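Probable aminotransferase (PDB 5YKR) is a probable aminotransferase of the class-III family, with the fold of the pyridoxal-phosphate-dependent aminotransferases and with its cofactor bound covalently. Local coordinates at residues R201-D209 against P227-A238; L373-R381 against Y388-R396. All coordinates share one frame; numbering follows the deposited sequence.

Overall arrangement
Segment 201-209 begins on the last residues of strand 200-203, an outermost strand of the seven-stranded sheet, and ends in the first turn of helix 208-215; after the next strand, 220-225, 227-238 folds back against the turn at F205 and N206. That closes contact 1, a short loop complete long before contact 2 opens. Contact 2 is the hairpin 378-382/385-389 with its flanking chain, reached at the end of helix 349-372. The two loops stand in series, neither nested nor crossed, yet they touch: N206 ND2 probably hydrogen-bonds R396 O, and M234 and V235 pack on T380 and P395. Together they join the edge of the large sheet to the small three-stranded antiparallel sheet.

Contact 1 (R201-D209 against P227-A238); sequences RLVEFNDLD and PFMTNVGMVPPA
F205 is the bump here: its ring projects from 201-209 into a hollow shaped by the folded loop 227-238. M229 forms one wall. Its CG stands 3.8 Å from the F205 ring centroid and almost on the normal, a CH-pi contact, while M229 SD lies over the same face nearer the CB end of the ring, 3.6 Å from F205 CB, a Met-aromatic contact. A chi1 of -155° lays the F205 ring alongside the M229 side chain, the two running antiparallel, root against tip. Farther out the rim meets main chain: P227 O sits at the ring edge by CZ, and F205 CE2 comes within 3.6 Å of V235 O. V235 CG1 touches CD2, and the CA and CB of P237 lie beside CE2. M229 and V235 are joined by backbone hydrogen bonds in both directions, which probably holds the hollow in shape. Outside the loop, F162 meets the F205 ring edge-to-face, and F241 packs against it as well.

N206, next along, plugs in with its amide. A238 N gives a nearly straight bond to N206 OD1 (2.8 Å), arriving from above the carbonyl plane, and N206 ND2 reaches P236 O at 3.0 Å in the plane of its own amide. One carboxamide thus grips both sides of P237, acceptor on one hand and donor on the other, which should fix its rotation; ND2 also bonds R396 O. A238 CB rests against OD1. Directly after N206, D207 N-caps helix 208-215. The whole is a turn leaving an edge strand of the large aminotransferase sheet, keyed by an aromatic plug and an asparagine into the loop that follows strand 220-225.

Contact 2 (L373-R381 against Y388-R396); sequences LRLPWHVTR and YLFMTHAPR
H378 and L389 form an antiparallel hydrogen-bonded pair, N to O in both directions (3.1 Å from H378 N to L389 O), and V379 with Y388 is the neighbouring non-hydrogen-bonded pair, V379 CB lying 4.1 Å from Y388 CB. Beyond the pairing both chains turn: P376 and F390 each centre an inverse gamma turn. The W377 and F390 side chains head in the same direction and pack flank to flank. F390 CD1 sits over the indole, 3.5 Å from W377 CE2, with the six-membered rings oblique at 41°, and F390 CA makes a CH-pi contact with the five-membered ring. L375 CD1 lies over the opposite indole face, and W377 NE1 bonds F5 O. Y388 CD1 brushes W377 CE3.

This is the base of the beta hairpin 378-382/385-389, part of a small antiparallel sheet whose third strand is 430-432; helices 349-372, 407-418 and 439-456 pack against its W377 and Y388 side.

H378 turns the other way. With CG between its backbone N and carbonyl carbon (chi1 69°), the imidazole reaches across to the chain past L389. H378 ND1 donates to M391 O at 2.8 Å, nearly straight and in the ring plane, though from above the carbonyl plane. A394 CA, 3.4 Å from H378 NE2, makes a CH-pi contact over the ring face that H393 C also covers. P395 CD comes within 3.6 Å of H378 NE2, and M391 CG touches CE1. Near the surface, T392 OG1 rests on P376 CB.

Contact 1 (R201-D209 against P227-A238)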
loop_
_atom_site.group_PDB
_atom_site.type_symbol
_atom_site.label_atom_id
_atom_site.label_comp_id
_atom_site.label_asym_id
_atom_site.label_seq_id
_atom_site.Cartn_x
_atom_site.Cartn_y
_atom_site.Cartn_z
ATOM N N ARG A 201 24.121 -3.081 2.678
ATOM C CA ARG A 201 25.193 -3.337 3.639
ATOM C C ARG A 201 24.528 -3.545 4.996
ATOM O O ARG A 201 23.673 -2.764 5.413
ATOM C CB ARG A 201 26.260 -2.268 3.653
ATOM C CG ARG A 201 27.052 -2.181 2.354
ATOM C CD ARG A 201 28.163 -1.115 2.439
ATOM N NE ARG A 201 28.935 -1.013 1.193
ATOM C CZ ARG A 201 29.852 -1.901 0.823
ATOM N NH1 ARG A 201 30.186 -2.937 1.617
ATOM N NH2 ARG A 201 30.463 -1.755 -0.316
ATOM N N LEU A 202 24.860 -4.639 5.654
ATOM C CA LEU A 202 24.268 -5.010 6.944
ATOM C C LEU A 202 25.242 -4.756 8.076
ATOM O O LEU A 202 26.440 -5.068 7.974
ATOM C CB LEU A 202 23.861 -6.455 6.901
ATOM C CG LEU A 202 23.095 -6.992 8.095
ATOM C CD1 LEU A 202 21.762 -6.253 8.281
ATOM C CD2 LEU A 202 22.871 -8.529 8.027
ATOM N N VAL A 203 24.738 -4.183 9.154
ATOM C CA VAL A 203 25.475 -3.912 10.372
ATOM C C VAL A 203 24.645 -4.318 11.575
ATOM O O VAL A 203 23.415 -4.362 11.474
ATOM C CB VAL A 203 25.825 -2.385 10.413
ATOM C CG1 VAL A 203 26.705 -2.034 11.538
ATOM C CG2 VAL A 203 26.464 -1.922 9.086
ATOM N N GLU A 204 25.263 -4.612 12.700
ATOM C CA GLU A 204 24.508 -4.728 13.962
ATOM C C GLU A 204 24.246 -3.322 14.506
ATOM O O GLU A 204 25.085 -2.400 14.383
ATOM C CB GLU A 204 25.271 -5.514 15.041
ATOM C CG GLU A 204 25.348 -7.012 14.831
ATOM C CD GLU A 204 24.063 -7.780 14.957
ATOM O OE1 GLU A 204 23.015 -7.261 15.382
ATOM O OE2 GLU A 204 24.092 -8.972 14.583
ATOM N N PHE A 205 23.095 -3.178 15.160
ATOM C CA PHE A 205 22.785 -1.942 15.936
ATOM C C PHE A 205 23.860 -1.735 17.000
ATOM O O PHE A 205 24.526 -2.699 17.434
ATOM C CB PHE A 205 21.407 -2.109 16.562
ATOM C CG PHE A 205 20.638 -0.854 16.879
ATOM C CD1 PHE A 205 20.251 0.011 15.898
ATOM C CD2 PHE A 205 20.122 -0.640 18.185
ATOM C CE1 PHE A 205 19.470 1.105 16.175
ATOM C CE2 PHE A 205 19.304 0.434 18.452
ATOM C CZ PHE A 205 18.994 1.326 17.446
ATOM N N ASN A 206 24.064 -0.487 17.422
ATOM C CA ASN A 206 24.977 -0.184 18.523
ATOM C C ASN A 206 26.439 -0.561 18.225
ATOM O O ASN A 206 27.198 -0.998 19.121
ATOM C CB ASN A 206 24.480 -0.812 19.839
ATOM C CG ASN A 206 23.242 -0.140 20.353
ATOM O OD1 ASN A 206 23.103 1.077 20.184
ATOM N ND2 ASN A 206 22.361 -0.899 21.007
ATOM N N ASP A 207 26.823 -0.420 16.950
ATOM C CA ASP A 207 28.201 -0.742 16.532
ATOM C C ASP A 207 28.726 0.331 15.568
ATOM O O ASP A 207 28.622 0.226 14.324
ATOM C CB ASP A 207 28.195 -2.136 15.907
ATOM C CG ASP A 207 29.582 -2.681 15.626
ATOM O OD1 ASP A 207 30.589 -1.929 15.684
ATOM O OD2 ASP A 207 29.600 -3.930 15.348
ATOM N N LEU A 208 29.230 1.405 16.154
ATOM C CA LEU A 208 29.670 2.530 15.406
ATOM C C LEU A 208 30.904 2.248 14.534
ATOM O O LEU A 208 31.009 2.780 13.436
ATOM C CB LEU A 208 29.904 3.743 16.313
ATOM C CG LEU A 208 28.628 4.299 16.968
ATOM C CD1 LEU A 208 28.963 5.299 18.072
ATOM C CD2 LEU A 208 27.706 4.922 15.940
ATOM N N ASP A 209 31.785 1.377 15.012
ATOM C CA ASP A 209 32.950 1.018 14.237
ATOM C C ASP A 209 32.523 0.275 12.947
ATOM O O ASP A 209 33.042 0.529 11.865
ATOM C CB ASP A 209 33.902 0.139 15.061
ATOM C CG ASP A 209 34.610 0.914 16.197
ATOM O OD1 ASP A 209 34.596 2.178 16.234
ATOM O OD2 ASP A 209 35.207 0.247 17.086
ATOM N N PRO A 227 14.598 4.144 15.588
ATOM C CA PRO A 227 15.498 4.747 16.590
ATOM C C PRO A 227 15.723 3.893 17.834
ATOM O O PRO A 227 16.626 4.161 18.632
ATOM C CB PRO A 227 14.790 6.071 16.907
ATOM C CG PRO A 227 13.334 5.771 16.719
ATOM C CD PRO A 227 13.251 4.770 15.601
ATOM N N PHE A 228 14.871 2.881 17.977
ATOM C CA PHE A 228 14.866 1.943 19.103
ATOM C C PHE A 228 14.233 0.713 18.469
ATOM O O PHE A 228 13.133 0.833 17.915
ATOM C CB PHE A 228 14.038 2.616 20.213
ATOM C CG PHE A 228 14.003 1.907 21.532
ATOM C CD1 PHE A 228 13.426 0.669 21.697
ATOM C CD2 PHE A 228 14.450 2.589 22.658
ATOM C CE1 PHE A 228 13.389 0.075 22.947
ATOM C CE2 PHE A 228 14.436 2.015 23.904
ATOM C CZ PHE A 228 13.890 0.761 24.039
ATOM N N MET A 229 14.962 -0.412 18.385
ATOM C CA MET A 229 14.421 -1.523 17.601
ATOM C C MET A 229 13.247 -2.152 18.348
ATOM O O MET A 229 13.301 -2.316 19.576
ATOM C CB MET A 229 15.487 -2.573 17.273
ATOM C CG MET A 229 16.707 -1.986 16.631
ATOM S SD MET A 229 17.973 -3.217 16.157
ATOM C CE MET A 229 17.151 -4.113 14.829
ATOM N N THR A 230 12.208 -2.526 17.626
ATOM C CA THR A 230 10.989 -3.076 18.223
ATOM C C THR A 230 10.503 -4.347 17.598
ATOM O O THR A 230 9.492 -4.892 18.023
ATOM C CB THR A 230 9.823 -2.067 18.171
ATOM O OG1 THR A 230 9.439 -1.852 16.813
ATOM C CG2 THR A 230 10.212 -0.745 18.849
ATOM N N ASN A 231 11.236 -4.867 16.617
ATOM C CA ASN A 231 10.766 -6.010 15.847
ATOM C C ASN A 231 11.623 -7.264 16.010
ATOM O O ASN A 231 11.609 -8.144 15.150
ATOM C CB ASN A 231 10.574 -5.580 14.398
ATOM C CG ASN A 231 9.418 -4.607 14.207
ATOM O OD1 ASN A 231 9.574 -3.435 13.677
ATOM N ND2 ASN A 231 8.269 -5.085 14.539
ATOM N N VAL A 232 12.321 -7.334 17.148
ATOM C CA VAL A 232 13.058 -8.540 17.564
ATOM C C VAL A 232 13.078 -8.569 19.082
ATOM O O VAL A 232 14.135 -8.660 19.727
ATOM C CB VAL A 232 14.462 -8.588 16.877
ATOM C CG1 VAL A 232 15.342 -7.395 17.282
ATOM C CG2 VAL A 232 15.119 -9.916 17.113
ATOM N N GLY A 233 11.908 -8.350 19.676
ATOM C CA GLY A 233 11.916 -7.742 20.988
ATOM C C GLY A 233 12.433 -6.306 20.880
ATOM O O GLY A 233 12.614 -5.770 19.765
ATOM N N MET A 234 12.707 -5.698 22.015
ATOM C CA MET A 234 13.168 -4.317 22.030
ATOM C C MET A 234 14.654 -4.190 22.238
ATOM O O MET A 234 15.187 -4.763 23.155
ATOM C CB MET A 234 12.448 -3.542 23.120
ATOM C CG MET A 234 11.015 -3.280 22.773
ATOM S SD MET A 234 10.143 -2.446 24.150
ATOM C CE MET A 234 8.615 -2.230 23.314
ATOM N N VAL A 235 15.313 -3.434 21.370
ATOM C CA VAL A 235 16.752 -3.180 21.463
ATOM C C VAL A 235 16.963 -1.684 21.632
ATOM O O VAL A 235 16.847 -0.887 20.664
ATOM C CB VAL A 235 17.545 -3.696 20.236
ATOM C CG1 VAL A 235 19.042 -3.530 20.516
ATOM C CG2 VAL A 235 17.153 -5.138 19.889
ATOM N N PRO A 236 17.244 -1.255 22.861
ATOM C CA PRO A 236 17.498 0.165 23.031
ATOM C C PRO A 236 18.798 0.633 22.404
ATOM O O PRO A 236 19.771 -0.142 22.332
ATOM C CB PRO A 236 17.639 0.300 24.575
ATOM C CG PRO A 236 17.073 -0.931 25.135
ATOM C CD PRO A 236 17.287 -1.995 24.125
ATOM N N PRO A 237 18.860 1.866 21.931
ATOM C CA PRO A 237 20.128 2.446 21.512
ATOM C C PRO A 237 21.043 2.643 22.733
ATOM O O PRO A 237 20.588 3.030 23.810
ATOM C CB PRO A 237 19.695 3.765 20.863
ATOM C CG PRO A 237 18.472 4.159 21.613
ATOM C CD PRO A 237 17.772 2.877 21.967
ATOM N N ALA A 238 22.318 2.312 22.558
ATOM C CA ALA A 238 23.308 2.497 23.577
ATOM C C ALA A 238 23.560 3.974 23.816
ATOM O O ALA A 238 23.288 4.824 22.967
ATOM C CB ALA A 238 24.620 1.838 23.164
#

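Contact 2 (L373-R381 against Y388-R396)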
loop_
_atom_site.group_PDB
_atom_site.type_symbol
_atom_site.label_atom_id
_atom_site.label_comp_id
_atom_site.label_asym_id
_atom_site.label_seq_id
_atom_site.Cartn_x
_atom_site.Cartn_y
_atom_site.Cartn_z
ATOM N N LEU A 373 9.611 -14.924 40.209
ATOM C CA LEU A 373 9.779 -16.274 39.697
ATOM C C LEU A 373 11.218 -16.591 39.287
ATOM O O LEU A 373 11.485 -17.704 38.815
ATOM C CB LEU A 373 8.819 -16.505 38.540
ATOM C CG LEU A 373 7.323 -16.360 38.864
ATOM C CD1 LEU A 373 6.497 -16.583 37.606
ATOM C CD2 LEU A 373 6.873 -17.311 39.973
ATOM N N ARG A 374 12.122 -15.629 39.429
ATOM C CA ARG A 374 13.563 -15.794 39.146
ATOM C C ARG A 374 13.803 -16.184 37.701
ATOM O O ARG A 374 14.741 -16.917 37.364
ATOM C CB ARG A 374 14.216 -16.765 40.152
ATOM C CG ARG A 374 14.035 -16.335 41.603
ATOM C CD ARG A 374 14.896 -17.202 42.527
ATOM N NE ARG A 374 14.717 -16.768 43.913
ATOM C CZ ARG A 374 15.061 -17.436 44.998
ATOM N NH1 ARG A 374 15.686 -18.613 44.912
ATOM N NH2 ARG A 374 14.790 -16.912 46.181
ATOM N N LEU A 375 12.961 -15.681 36.808
ATOM C CA LEU A 375 13.106 -16.032 35.397
ATOM C C LEU A 375 14.262 -15.252 34.792
ATOM O O LEU A 375 14.400 -14.058 35.055
ATOM C CB LEU A 375 11.811 -15.773 34.641
ATOM C CG LEU A 375 10.696 -16.742 34.886
ATOM C CD1 LEU A 375 9.379 -16.133 34.418
ATOM C CD2 LEU A 375 10.962 -18.063 34.192
ATOM N N PRO A 376 15.031 -15.871 33.877
ATOM C CA PRO A 376 16.137 -15.193 33.210
ATOM C C PRO A 376 15.630 -14.384 32.022
ATOM O O PRO A 376 16.082 -14.546 30.885
ATOM C CB PRO A 376 17.014 -16.381 32.754
ATOM C CG PRO A 376 16.033 -17.476 32.457
ATOM C CD PRO A 376 14.961 -17.304 33.490
ATOM N N TRP A 377 14.668 -13.511 32.303
ATOM C CA TRP A 377 13.980 -12.703 31.296
ATOM C C TRP A 377 14.039 -11.238 31.760
ATOM O O TRP A 377 14.354 -10.944 32.920
ATOM C CB TRP A 377 12.499 -13.076 31.217
ATOM C CG TRP A 377 12.116 -14.487 30.825
ATOM C CD1 TRP A 377 12.934 -15.569 30.683
ATOM C CD2 TRP A 377 10.798 -14.962 30.565
ATOM N NE1 TRP A 377 12.210 -16.664 30.321
ATOM C CE2 TRP A 377 10.889 -16.320 30.251
ATOM C CE3 TRP A 377 9.537 -14.349 30.514
ATOM C CZ2 TRP A 377 9.781 -17.077 29.907
ATOM C CZ3 TRP A 377 8.455 -15.098 30.173
ATOM C CH2 TRP A 377 8.578 -16.460 29.886
ATOM N N HIS A 378 13.705 -10.310 30.847
ATOM C CA HIS A 378 13.607 -8.899 31.256
ATOM C C HIS A 378 12.491 -8.244 30.466
ATOM O O HIS A 378 12.063 -8.776 29.438
ATOM C CB HIS A 378 14.917 -8.109 31.077
ATOM C CG HIS A 378 15.285 -7.878 29.654
ATOM N ND1 HIS A 378 15.858 -8.848 28.864
ATOM C CD2 HIS A 378 15.060 -6.810 28.862
ATOM C CE1 HIS A 378 15.971 -8.371 27.629
ATOM N NE2 HIS A 378 15.515 -7.125 27.609
ATOM N N VAL A 379 12.074 -7.093 30.954
ATOM C CA VAL A 379 11.054 -6.292 30.311
ATOM C C VAL A 379 11.536 -4.878 30.093
ATOM O O VAL A 379 12.247 -4.309 30.922
ATOM C CB VAL A 379 9.705 -6.348 31.101
ATOM C CG1 VAL A 379 9.766 -5.688 32.502
ATOM C CG2 VAL A 379 8.563 -5.722 30.325
ATOM N N THR A 380 11.091 -4.315 28.947
ATOM C CA THR A 380 11.443 -2.966 28.503
ATOM C C THR A 380 10.188 -2.187 28.112
ATOM O O THR A 380 9.245 -2.766 27.617
ATOM C CB THR A 380 12.401 -3.046 27.300
ATOM O OG1 THR A 380 13.578 -3.765 27.709
ATOM C CG2 THR A 380 12.821 -1.688 26.789
ATOM N N ARG A 381 10.194 -0.867 28.327
ATOM C CA ARG A 381 9.074 0.005 27.930
ATOM C C ARG A 381 9.612 1.199 27.140
ATOM O O ARG A 381 10.644 1.802 27.481
ATOM C CB ARG A 381 8.298 0.486 29.162
ATOM C CG ARG A 381 7.161 1.455 28.813
ATOM C CD ARG A 381 6.277 1.761 29.990
ATOM N NE ARG A 381 6.955 2.619 30.956
ATOM C CZ ARG A 381 6.961 3.941 30.924
ATOM N NH1 ARG A 381 6.329 4.618 29.943
ATOM N NH2 ARG A 381 7.588 4.609 31.895
ATOM N N TYR A 388 8.658 -7.923 26.776
ATOM C CA TYR A 388 9.660 -8.736 27.439
ATOM C C TYR A 388 10.390 -9.678 26.433
ATOM O O TYR A 388 9.927 -9.912 25.290
ATOM C CB TYR A 388 9.097 -9.494 28.623
ATOM C CG TYR A 388 7.827 -10.245 28.364
ATOM C CD1 TYR A 388 7.850 -11.598 27.945
ATOM C CD2 TYR A 388 6.589 -9.647 28.561
ATOM C CE1 TYR A 388 6.678 -12.275 27.691
ATOM C CE2 TYR A 388 5.412 -10.350 28.344
ATOM C CZ TYR A 388 5.472 -11.667 27.951
ATOM O OH TYR A 388 4.358 -12.400 27.696
ATOM N N LEU A 389 11.561 -10.134 26.846
ATOM C CA LEU A 389 12.430 -10.984 26.042
ATOM C C LEU A 389 12.999 -12.036 26.977
ATOM O O LEU A 389 13.252 -11.763 28.171
ATOM C CB LEU A 389 13.599 -10.164 25.464
ATOM C CG LEU A 389 13.609 -9.634 24.044
ATOM C CD1 LEU A 389 14.843 -8.780 23.827
ATOM C CD2 LEU A 389 13.438 -10.746 22.988
ATOM N N PHE A 390 13.276 -13.225 26.421
ATOM C CA PHE A 390 13.711 -14.365 27.250
ATOM C C PHE A 390 15.240 -14.390 27.408
ATOM O O PHE A 390 15.900 -15.381 27.090
ATOM C CB PHE A 390 13.204 -15.693 26.680
ATOM C CG PHE A 390 11.745 -15.718 26.289
ATOM C CD1 PHE A 390 10.769 -15.048 27.031
ATOM C CD2 PHE A 390 11.341 -16.447 25.192
ATOM C CE1 PHE A 390 9.436 -15.093 26.646
ATOM C CE2 PHE A 390 10.008 -16.527 24.811
ATOM C CZ PHE A 390 9.060 -15.833 25.534
ATOM N N MET A 391 15.784 -13.289 27.914
ATOM C CA MET A 391 17.188 -13.221 28.286
ATOM C C MET A 391 17.328 -12.269 29.488
ATOM O O MET A 391 16.465 -11.404 29.752
ATOM C CB MET A 391 18.031 -12.747 27.091
ATOM C CG MET A 391 17.656 -11.369 26.534
ATOM S SD MET A 391 18.448 -10.895 24.996
ATOM C CE MET A 391 20.146 -10.645 25.555
ATOM N N THR A 392 18.403 -12.454 30.236
ATOM C CA THR A 392 18.530 -11.746 31.512
ATOM C C THR A 392 18.672 -10.209 31.400
ATOM O O THR A 392 18.162 -9.468 32.229
ATOM C CB THR A 392 19.705 -12.331 32.324
ATOM O OG1 THR A 392 19.351 -13.660 32.668
ATOM C CG2 THR A 392 19.917 -11.595 33.568
ATOM N N HIS A 393 19.375 -9.768 30.373
ATOM C CA HIS A 393 19.785 -8.381 30.241
ATOM C C HIS A 393 19.281 -7.846 28.891
ATOM O O HIS A 393 19.066 -8.604 27.972
ATOM C CB HIS A 393 21.311 -8.275 30.284
ATOM C CG HIS A 393 21.934 -8.811 31.551
ATOM N ND1 HIS A 393 21.839 -8.161 32.765
ATOM C CD2 HIS A 393 22.670 -9.922 31.774
ATOM C CE1 HIS A 393 22.484 -8.856 33.688
ATOM N NE2 HIS A 393 23.010 -9.924 33.107
ATOM N N ALA A 394 19.104 -6.535 28.791
ATOM C CA ALA A 394 18.750 -5.941 27.531
ATOM C C ALA A 394 19.771 -6.342 26.449
ATOM O O ALA A 394 20.983 -6.291 26.677
ATOM C CB ALA A 394 18.703 -4.428 27.657
ATOM N N PRO A 395 19.274 -6.696 25.269
ATOM C CA PRO A 395 20.175 -7.037 24.175
ATOM C C PRO A 395 20.964 -5.842 23.691
ATOM O O PRO A 395 20.436 -4.720 23.657
ATOM C CB PRO A 395 19.211 -7.542 23.085
ATOM C CG PRO A 395 17.938 -6.747 23.318
ATOM C CD PRO A 395 17.852 -6.704 24.844
ATOM N N ARG A 396 22.194 -6.058 23.289
ATOM C CA ARG A 396 23.022 -4.975 22.744
ATOM C C ARG A 396 22.683 -4.725 21.264
ATOM O O ARG A 396 22.985 -3.687 20.756
ATOM C CB ARG A 396 24.511 -5.330 22.846
ATOM C CG ARG A 396 25.024 -5.287 24.276
ATOM C CD ARG A 396 26.479 -5.698 24.307
ATOM N NE ARG A 396 26.512 -7.151 24.215
ATOM C CZ ARG A 396 27.126 -7.971 25.075
ATOM N NH1 ARG A 396 27.856 -7.507 26.094
ATOM N NH2 ARG A 396 27.032 -9.279 24.883
#